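TudS (Uncultured bacterium, PDB 6Z96) probably removes sulfur from thiouracil without redox chemistry, using a [4Fe-4S] cluster that takes up the released sulfur. Local coordinates at residues A95-G100 with G123-L128. Numbering follows the deposited sequence.
Sequences ALLKEG and GKTTAL
Thr126 OG1 donates to the backbone oxygen of Gly105 and, weakly, to that of Cys104, while a methyl of Leu97 rests against it. Leu97 CD1 lies 3.4 Å from Thr126 OG1. The two side chains run past each other in opposite directions. Thr125 adds the second contact: its CG2 is 4.1 Å from Leu97 CD1, and these side chains cross nearly at right angles. Leu97 CG sits anti to its carbonyl carbon (chi1 -57°), and its CD1 branch reaches the first turn of helix 124-131, with Gly123 as N-cap. Thr125 also packs on Ala80 and Ala83 of helix 73-90, while Leu97 and Thr126 both touch Val136 of the neighbouring parallel strand 135-137.

After Leu97 the chain enters the cluster pocket. Lys98, which touches the iron-sulfur cluster, sends NZ to Glu99 O at 2.8 Å, with the donor tilted 22° from the carbonyl plane, and into a salt bridge with Glu139. Glu99 OE1 accepts Gly100 N at 2.9 Å through its anti lone pair, and also the backbone N-H groups of Ser106, Gly107 and Arg108, which would favour a charged carboxylate.

No hydrogen bond crosses between 95-100 and 123-128. Their contact is one leucine methyl set against the Thr126 hydroxyl and the Thr125 methyl; that hydroxyl bonds to the Cys104-Gly105 backbone, so the helix start is tied to the loop carrying a residue of the cluster pocket.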
ATOM      1  N   ALA A  95       8.430   0.012   2.128  1.00 19.20           N
ATOM      2  CA  ALA A  95       7.224  -0.180   1.330  1.00 19.06           C
ATOM      3  C   ALA A  95       6.914   1.076   0.545  1.00 19.06           C
ATOM      4  O   ALA A  95       7.084   2.181   1.050  1.00 20.03           O
ATOM      5  CB  ALA A  95       6.043  -0.520   2.233  1.00 19.33           C
ATOM      6  N   LEU A  96       6.454   0.911  -0.697  1.00 17.09           N
ATOM      7  CA  LEU A  96       6.011   2.030  -1.526  1.00 17.09           C
ATOM      8  C   LEU A  96       4.521   1.765  -1.731  1.00 16.50           C
ATOM      9  O   LEU A  96       4.156   0.870  -2.493  1.00 16.33           O
ATOM     10  CB  LEU A  96       6.741   2.027  -2.873  1.00 17.45           C
ATOM     11  CG  LEU A  96       6.199   2.976  -3.945  1.00 18.40           C
ATOM     12  CD1 LEU A  96       6.124   4.413  -3.446  1.00 19.52           C
ATOM     13  CD2 LEU A  96       7.041   2.878  -5.234  1.00 20.23           C
ATOM     14  N   LEU A  97       3.680   2.519  -1.028  1.00 15.91           N
ATOM     15  CA  LEU A  97       2.243   2.269  -1.052  1.00 16.22           C
ATOM     16  C   LEU A  97       1.463   3.454  -1.575  1.00 17.01           C
ATOM     17  O   LEU A  97       1.875   4.594  -1.415  1.00 17.15           O
ATOM     18  CB  LEU A  97       1.754   1.881   0.357  1.00 16.13           C
ATOM     19  CG  LEU A  97       2.428   0.666   0.994  1.00 16.66           C
ATOM     20  CD1 LEU A  97       1.728   0.323   2.364  1.00 16.44           C
ATOM     21  CD2 LEU A  97       2.387  -0.576   0.084  1.00 18.73           C
ATOM     22  N   LYS A  98       0.302   3.176  -2.187  1.00 15.89           N
ATOM     23  CA  LYS A  98      -0.543   4.202  -2.804  1.00 16.16           C
ATOM     24  C   LYS A  98      -1.188   5.173  -1.810  1.00 17.22           C
ATOM     25  O   LYS A  98      -1.923   4.784  -0.914  1.00 17.40           O
ATOM     26  CB  LYS A  98      -1.637   3.495  -3.652  1.00 16.55           C
ATOM     27  CG  LYS A  98      -2.665   4.442  -4.268  1.00 18.32           C
ATOM     28  CD  LYS A  98      -2.051   5.231  -5.428  1.00 19.97           C
ATOM     29  CE  LYS A  98      -2.984   6.360  -5.839  1.00 21.55           C
ATOM     30  NZ  LYS A  98      -2.859   7.541  -4.929  1.00 21.42           N
ATOM     31  N   GLU A  99      -0.989   6.470  -2.043  1.00 17.66           N
ATOM     32  CA  GLU A  99      -1.533   7.492  -1.154  1.00 17.75           C
ATOM     33  C   GLU A  99      -3.071   7.561  -1.187  1.00 18.54           C
ATOM     34  O   GLU A  99      -3.684   7.289  -2.219  1.00 18.83           O
ATOM     35  CB  GLU A  99      -0.932   8.866  -1.523  1.00 18.64           C
ATOM     36  CG  GLU A  99      -1.239   9.965  -0.517  1.00 20.59           C
ATOM     37  CD  GLU A  99      -0.760   9.666   0.892  1.00 24.22           C
ATOM     38  OE1 GLU A  99      -1.397   8.827   1.573  1.00 20.94           O
ATOM     39  OE2 GLU A  99       0.206  10.324   1.351  1.00 26.05           O
ATOM     40  N   GLY A 100      -3.658   7.893  -0.037  1.00 18.21           N
ATOM     41  CA  GLY A 100      -5.085   8.131   0.102  1.00 18.18           C
ATOM     42  C   GLY A 100      -5.953   6.924   0.339  1.00 17.67           C
ATOM     43  O   GLY A 100      -7.117   7.074   0.693  1.00 18.98           O
ATOM     44  N   GLY A 123      -3.621   4.257   6.048  1.00 16.75           N
ATOM     45  CA  GLY A 123      -4.456   3.092   5.798  1.00 16.89           C
ATOM     46  C   GLY A 123      -4.089   1.959   6.745  1.00 16.92           C
ATOM     47  O   GLY A 123      -3.084   2.017   7.451  1.00 17.45           O
ATOM     48  N   LYS A 124      -4.900   0.901   6.748  1.00 15.79           N
ATOM     49  CA  LYS A 124      -4.667  -0.244   7.645  1.00 15.52           C
ATOM     50  C   LYS A 124      -3.357  -0.977   7.424  1.00 15.92           C
ATOM     51  O   LYS A 124      -2.736  -1.403   8.398  1.00 16.71           O
ATOM     52  CB  LYS A 124      -5.796  -1.254   7.482  1.00 17.00           C
ATOM     53  CG  LYS A 124      -7.099  -0.751   8.055  1.00 20.30           C
ATOM     54  CD  LYS A 124      -7.130  -1.182   9.512  1.00 24.52           C
ATOM     55  CE  LYS A 124      -8.495  -1.425  10.045  1.00 25.64           C
ATOM     56  NZ  LYS A 124      -8.421  -2.077  11.401  1.00 21.36           N
ATOM     57  N   THR A 125      -2.928  -1.141   6.162  1.00 14.75           N
ATOM     58  CA  THR A 125      -1.695  -1.844   5.879  1.00 14.33           C
ATOM     59  C   THR A 125      -0.513  -0.971   6.278  1.00 14.97           C
ATOM     60  O   THR A 125       0.385  -1.456   6.967  1.00 15.92           O
ATOM     61  CB  THR A 125      -1.654  -2.257   4.413  1.00 15.75           C
ATOM     62  OG1 THR A 125      -2.671  -3.259   4.208  1.00 15.84           O
ATOM     63  CG2 THR A 125      -0.301  -2.885   4.028  1.00 16.44           C
ATOM     64  N   THR A 126      -0.533   0.315   5.901  1.00 15.40           N
ATOM     65  CA  THR A 126       0.533   1.228   6.325  1.00 15.32           C
ATOM     66  C   THR A 126       0.698   1.257   7.843  1.00 16.29           C
ATOM     67  O   THR A 126       1.820   1.129   8.344  1.00 17.11           O
ATOM     68  CB  THR A 126       0.203   2.616   5.833  1.00 16.06           C
ATOM     69  OG1 THR A 126       0.243   2.579   4.411  1.00 16.98           O
ATOM     70  CG2 THR A 126       1.195   3.681   6.391  1.00 16.80           C
ATOM     71  N   ALA A 127      -0.420   1.338   8.571  1.00 15.85           N
ATOM     72  CA  ALA A 127      -0.345   1.377  10.040  1.00 17.02           C
ATOM     73  C   ALA A 127       0.322   0.134  10.608  1.00 17.75           C
ATOM     74  O   ALA A 127       1.171   0.257  11.507  1.00 18.59           O
ATOM     75  CB  ALA A 127      -1.749   1.538  10.621  1.00 17.94           C
ATOM     76  N   LEU A 128      -0.030  -1.054  10.088  1.00 16.13           N
ATOM     77  CA  LEU A 128       0.533  -2.291  10.616  1.00 16.43           C
ATOM     78  C   LEU A 128       2.004  -2.394  10.275  1.00 17.25           C
ATOM     79  O   LEU A 128       2.822  -2.737  11.139  1.00 18.16           O
ATOM     80  CB  LEU A 128      -0.252  -3.513  10.107  1.00 16.44           C
ATOM     81  CG  LEU A 128       0.242  -4.840  10.666  1.00 18.18           C
ATOM     82  CD1 LEU A 128      -0.009  -4.905  12.166  1.00 19.28           C
ATOM     83  CD2 LEU A 128      -0.467  -5.999  10.009  1.00 19.13           C
TER